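Local atomic coordinates of sensor protein (Bacteroides thetaiotaomicron, PDB entry 2X7X), a protein that binds beta-D-fructose in its periplasmic domain, the sensing part of a hybrid two-component system that probably signals as a histidine kinase. Residues K101-D109 against P264-N272. Residues are numbered along the deposited sequence; the frame is centred on the assembly and turned at random.
Sequences KYTAYIGAD and PYPKETVMN
Tyr105 and Gly107 pair in parallel with Lys267, Thr269 and Met271 through four backbone hydrogen bonds, from Tyr105 N to Lys267 O (2.8 Å) through to Met271 N to Gly107 O (2.7 Å), the strand segments 13° from exactly parallel. On one face Ile106 and Thr269 lie side by side, Ile106 CG1 3.8 Å from Thr269 CB; these beta-branched residues suit an extended chain. Thr269 also turns OG1 to a water, 2.7 Å away, that donates to Tyr105 O and Pro266 O. Met271, unbranched and flexible, bends at chi3 (-79°) and brings CE over the strand to 3.5 Å from Gly107 CA, while its SD meets Ile106 CD1. Replacing Met271 with alanine would probably leave Ile106 CD1 without this neighbour and open a gap over Gly107. On the other face the Tyr105 ring takes Glu268 CG at its edge, 3.8 Å from Tyr105 CD2, while Gly107 N lies over one ring face, offset toward the rim; glycine, with no side chain, leaves room for the ring here. Strand 268-271 forms an outer edge of the parallel sheet of this periplasmic-binding-protein lobe; strand 104-108 bonds on its other side to strand 90-93, which leads to fructose-binding Asp94, and helix 249-260 packs on Ala104 and Ile106.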
ATOM      1  N   LYS A 101      -1.092  21.355  29.651  1.00 39.95           N
ATOM      2  CA  LYS A 101      -0.554  22.642  29.278  1.00 40.26           C
ATOM      3  C   LYS A 101       0.213  22.507  27.972  1.00 39.61           C
ATOM      4  O   LYS A 101       1.446  22.463  27.950  1.00 39.27           O
ATOM      5  CB  LYS A 101       0.273  23.233  30.429  1.00 40.86           C
ATOM      6  CG  LYS A 101      -0.612  23.683  31.621  1.00 43.59           C
ATOM      7  CD  LYS A 101       0.208  24.217  32.818  1.00 48.45           C
ATOM      8  CE  LYS A 101      -0.675  24.914  33.855  1.00 49.68           C
ATOM      9  NZ  LYS A 101      -1.788  24.018  34.300  1.00 51.67           N
ATOM     10  N   TYR A 102      -0.560  22.422  26.892  1.00 39.05           N
ATOM     11  CA  TYR A 102      -0.063  22.275  25.520  1.00 39.10           C
ATOM     12  C   TYR A 102      -1.188  22.735  24.594  1.00 38.82           C
ATOM     13  O   TYR A 102      -2.346  22.798  25.002  1.00 38.62           O
ATOM     14  CB  TYR A 102       0.359  20.810  25.219  1.00 39.30           C
ATOM     15  CG  TYR A 102      -0.768  19.799  25.327  1.00 40.15           C
ATOM     16  CD1 TYR A 102      -1.669  19.621  24.272  1.00 41.55           C
ATOM     17  CD2 TYR A 102      -0.955  19.033  26.483  1.00 41.58           C
ATOM     18  CE1 TYR A 102      -2.736  18.712  24.354  1.00 42.14           C
ATOM     19  CE2 TYR A 102      -2.019  18.099  26.570  1.00 42.56           C
ATOM     20  CZ  TYR A 102      -2.904  17.958  25.493  1.00 42.66           C
ATOM     21  OH  TYR A 102      -3.964  17.077  25.533  1.00 43.65           O
ATOM     22  N   THR A 103      -0.870  23.054  23.351  1.00 38.69           N
ATOM     23  CA  THR A 103      -1.897  23.563  22.444  1.00 38.67           C
ATOM     24  C   THR A 103      -2.710  22.441  21.780  1.00 38.66           C
ATOM     25  O   THR A 103      -3.946  22.495  21.732  1.00 38.74           O
ATOM     26  CB  THR A 103      -1.282  24.463  21.365  1.00 38.86           C
ATOM     27  OG1 THR A 103      -0.320  25.344  21.967  1.00 38.87           O
ATOM     28  CG2 THR A 103      -2.365  25.262  20.665  1.00 39.02           C
ATOM     29  N   ALA A 104      -2.009  21.435  21.253  1.00 38.27           N
ATOM     30  CA  ALA A 104      -2.664  20.322  20.565  1.00 37.81           C
ATOM     31  C   ALA A 104      -1.858  19.036  20.613  1.00 37.21           C
ATOM     32  O   ALA A 104      -0.625  19.051  20.656  1.00 37.36           O
ATOM     33  CB  ALA A 104      -2.986  20.696  19.109  1.00 37.87           C
ATOM     34  N   TYR A 105      -2.576  17.921  20.610  1.00 36.85           N
ATOM     35  CA  TYR A 105      -1.965  16.596  20.600  1.00 36.26           C
ATOM     36  C   TYR A 105      -2.305  15.877  19.302  1.00 35.16           C
ATOM     37  O   TYR A 105      -3.452  15.888  18.861  1.00 34.58           O
ATOM     38  CB  TYR A 105      -2.439  15.768  21.804  1.00 36.45           C
ATOM     39  CG  TYR A 105      -1.989  14.323  21.757  1.00 38.50           C
ATOM     40  CD1 TYR A 105      -0.633  13.986  21.861  1.00 40.09           C
ATOM     41  CD2 TYR A 105      -2.911  13.291  21.588  1.00 40.66           C
ATOM     42  CE1 TYR A 105      -0.208  12.657  21.793  1.00 41.26           C
ATOM     43  CE2 TYR A 105      -2.497  11.953  21.528  1.00 42.03           C
ATOM     44  CZ  TYR A 105      -1.146  11.646  21.635  1.00 42.78           C
ATOM     45  OH  TYR A 105      -0.736  10.326  21.576  1.00 45.40           O
ATOM     46  N   ILE A 106      -1.296  15.270  18.685  1.00 34.24           N
ATOM     47  CA  ILE A 106      -1.547  14.328  17.590  1.00 33.43           C
ATOM     48  C   ILE A 106      -0.728  13.043  17.741  1.00 32.86           C
ATOM     49  O   ILE A 106       0.465  13.074  18.056  1.00 32.65           O
ATOM     50  CB  ILE A 106      -1.317  14.963  16.207  1.00 33.16           C
ATOM     51  CG1 ILE A 106      -1.744  13.992  15.103  1.00 33.65           C
ATOM     52  CG2 ILE A 106       0.128  15.397  16.055  1.00 32.65           C
ATOM     53  CD1 ILE A 106      -1.554  14.519  13.691  1.00 34.68           C
ATOM     54  N   GLY A 107      -1.381  11.912  17.508  1.00 32.44           N
ATOM     55  CA  GLY A 107      -0.704  10.618  17.586  1.00 32.02           C
ATOM     56  C   GLY A 107      -1.635   9.438  17.453  1.00 31.69           C
ATOM     57  O   GLY A 107      -2.840   9.608  17.309  1.00 32.13           O
ATOM     58  N   ALA A 108      -1.079   8.232  17.495  1.00 31.40           N
ATOM     59  CA  ALA A 108      -1.891   7.031  17.428  1.00 30.88           C
ATOM     60  C   ALA A 108      -2.087   6.480  18.835  1.00 30.90           C
ATOM     61  O   ALA A 108      -1.240   6.699  19.695  1.00 31.17           O
ATOM     62  CB  ALA A 108      -1.235   6.020  16.537  1.00 30.79           C
ATOM     63  N   ASP A 109      -3.194   5.768  19.080  1.00 30.85           N
ATOM     64  CA  ASP A 109      -3.478   5.263  20.437  1.00 30.34           C
ATOM     65  C   ASP A 109      -2.615   4.054  20.812  1.00 29.64           C
ATOM     66  O   ASP A 109      -2.842   2.934  20.340  1.00 29.74           O
ATOM     67  CB  ASP A 109      -4.959   4.935  20.625  1.00 30.26           C
ATOM     68  CG  ASP A 109      -5.324   4.695  22.084  1.00 31.97           C
ATOM     69  OD1 ASP A 109      -6.532   4.716  22.396  1.00 35.03           O
ATOM     70  OD2 ASP A 109      -4.421   4.502  22.931  1.00 32.46           O
ATOM     71  N   PRO A 264      -9.397  27.132  12.348  1.00 56.62           N
ATOM     72  CA  PRO A 264      -9.812  26.265  13.459  1.00 56.50           C
ATOM     73  C   PRO A 264      -9.052  24.936  13.405  1.00 56.22           C
ATOM     74  O   PRO A 264      -8.471  24.601  12.367  1.00 56.68           O
ATOM     75  CB  PRO A 264     -11.316  26.068  13.213  1.00 56.54           C
ATOM     76  CG  PRO A 264     -11.493  26.224  11.728  1.00 56.70           C
ATOM     77  CD  PRO A 264     -10.363  27.104  11.226  1.00 56.79           C
ATOM     78  N   TYR A 265      -9.031  24.199  14.512  1.00 55.60           N
ATOM     79  CA  TYR A 265      -8.304  22.928  14.573  1.00 54.85           C
ATOM     80  C   TYR A 265      -8.865  22.029  15.661  1.00 54.34           C
ATOM     81  O   TYR A 265      -9.519  22.516  16.590  1.00 54.06           O
ATOM     82  CB  TYR A 265      -6.797  23.152  14.818  1.00 54.68           C
ATOM     83  CG  TYR A 265      -6.491  23.914  16.083  1.00 54.87           C
ATOM     84  CD1 TYR A 265      -6.365  25.303  16.059  1.00 55.45           C
ATOM     85  CD2 TYR A 265      -6.346  23.257  17.305  1.00 54.96           C
ATOM     86  CE1 TYR A 265      -6.100  26.027  17.211  1.00 55.58           C
ATOM     87  CE2 TYR A 265      -6.078  23.972  18.471  1.00 56.38           C
ATOM     88  CZ  TYR A 265      -5.954  25.365  18.412  1.00 56.64           C
ATOM     89  OH  TYR A 265      -5.683  26.106  19.543  1.00 56.86           O
ATOM     90  N   PRO A 266      -8.614  20.710  15.548  1.00 53.89           N
ATOM     91  CA  PRO A 266      -8.872  19.831  16.682  1.00 53.42           C
ATOM     92  C   PRO A 266      -7.717  19.916  17.665  1.00 52.88           C
ATOM     93  O   PRO A 266      -6.561  19.973  17.258  1.00 52.82           O
ATOM     94  CB  PRO A 266      -8.944  18.440  16.043  1.00 53.57           C
ATOM     95  CG  PRO A 266      -8.087  18.542  14.817  1.00 53.69           C
ATOM     96  CD  PRO A 266      -8.164  19.969  14.351  1.00 53.72           C
ATOM     97  N   LYS A 267      -8.035  19.956  18.952  1.00 52.48           N
ATOM     98  CA  LYS A 267      -7.022  19.959  20.002  1.00 52.04           C
ATOM     99  C   LYS A 267      -6.454  18.557  20.145  1.00 51.11           C
ATOM    100  O   LYS A 267      -5.323  18.377  20.595  1.00 51.02           O
ATOM    101  CB  LYS A 267      -7.607  20.441  21.333  1.00 52.41           C
ATOM    102  CG  LYS A 267      -9.117  20.240  21.467  1.00 54.05           C
ATOM    103  CD  LYS A 267      -9.888  21.328  20.700  1.00 55.70           C
ATOM    104  CE  LYS A 267     -11.125  20.746  20.026  1.00 56.10           C
ATOM    105  NZ  LYS A 267     -11.598  21.545  18.849  1.00 57.17           N
ATOM    106  N   GLU A 268      -7.244  17.569  19.744  1.00 49.87           N
ATOM    107  CA  GLU A 268      -6.780  16.199  19.760  1.00 48.77           C
ATOM    108  C   GLU A 268      -7.080  15.454  18.454  1.00 47.94           C
ATOM    109  O   GLU A 268      -8.226  15.365  18.018  1.00 47.72           O
ATOM    110  CB  GLU A 268      -7.341  15.471  20.973  1.00 48.75           C
ATOM    111  CG  GLU A 268      -6.543  14.243  21.337  1.00 49.18           C
ATOM    112  CD  GLU A 268      -6.542  13.966  22.818  1.00 49.05           C
ATOM    113  OE1 GLU A 268      -6.567  14.935  23.617  1.00 48.74           O
ATOM    114  OE2 GLU A 268      -6.503  12.772  23.174  1.00 49.50           O
ATOM    115  N   THR A 269      -6.022  14.951  17.832  1.00 46.85           N
ATOM    116  CA  THR A 269      -6.141  14.150  16.636  1.00 46.35           C
ATOM    117  C   THR A 269      -5.557  12.769  16.886  1.00 46.22           C
ATOM    118  O   THR A 269      -4.347  12.608  17.109  1.00 46.09           O
ATOM    119  CB  THR A 269      -5.434  14.807  15.446  1.00 46.43           C
ATOM    120  OG1 THR A 269      -5.901  16.154  15.303  1.00 46.41           O
ATOM    121  CG2 THR A 269      -5.707  14.028  14.153  1.00 46.09           C
ATOM    122  N   VAL A 270      -6.433  11.774  16.862  1.00 45.86           N
ATOM    123  CA  VAL A 270      -6.021  10.391  17.040  1.00 45.75           C
ATOM    124  C   VAL A 270      -5.918   9.678  15.689  1.00 45.20           C
ATOM    125  O   VAL A 270      -6.866   9.683  14.900  1.00 45.14           O
ATOM    126  CB  VAL A 270      -6.958   9.631  18.014  1.00 45.90           C
ATOM    127  CG1 VAL A 270      -8.425   9.902  17.695  1.00 46.48           C
ATOM    128  CG2 VAL A 270      -6.662   8.129  17.992  1.00 46.31           C
ATOM    129  N   MET A 271      -4.759   9.076  15.437  1.00 44.62           N
ATOM    130  CA  MET A 271      -4.497   8.333  14.197  1.00 44.14           C
ATOM    131  C   MET A 271      -4.672   6.822  14.393  1.00 43.25           C
ATOM    132  O   MET A 271      -4.574   6.309  15.507  1.00 43.05           O
ATOM    133  CB  MET A 271      -3.099   8.650  13.670  1.00 44.31           C
ATOM    134  CG  MET A 271      -2.809  10.137  13.595  1.00 46.24           C
ATOM    135  SD  MET A 271      -1.223  10.580  12.845  1.00 52.42           S
ATOM    136  CE  MET A 271      -0.014  10.298  14.151  1.00 48.66           C
ATOM    137  N   ASN A 272      -4.929   6.108  13.303  1.00 42.53           N
ATOM    138  CA  ASN A 272      -5.252   4.686  13.396  1.00 41.43           C
ATOM    139  C   ASN A 272      -4.052   3.793  13.171  1.00 39.99           C
ATOM    140  O   ASN A 272      -3.049   4.200  12.565  1.00 40.08           O
ATOM    141  CB  ASN A 272      -6.365   4.312  12.413  1.00 41.99           C
ATOM    142  CG  ASN A 272      -7.595   5.186  12.569  1.00 43.67           C
ATOM    143  OD1 ASN A 272      -8.188   5.262  13.654  1.00 43.65           O
ATOM    144  ND2 ASN A 272      -7.976   5.871  11.484  1.00 44.14           N
TER
HETATM  145  O   HOH W   1      -4.702  17.571  17.230  1.00 36.43           O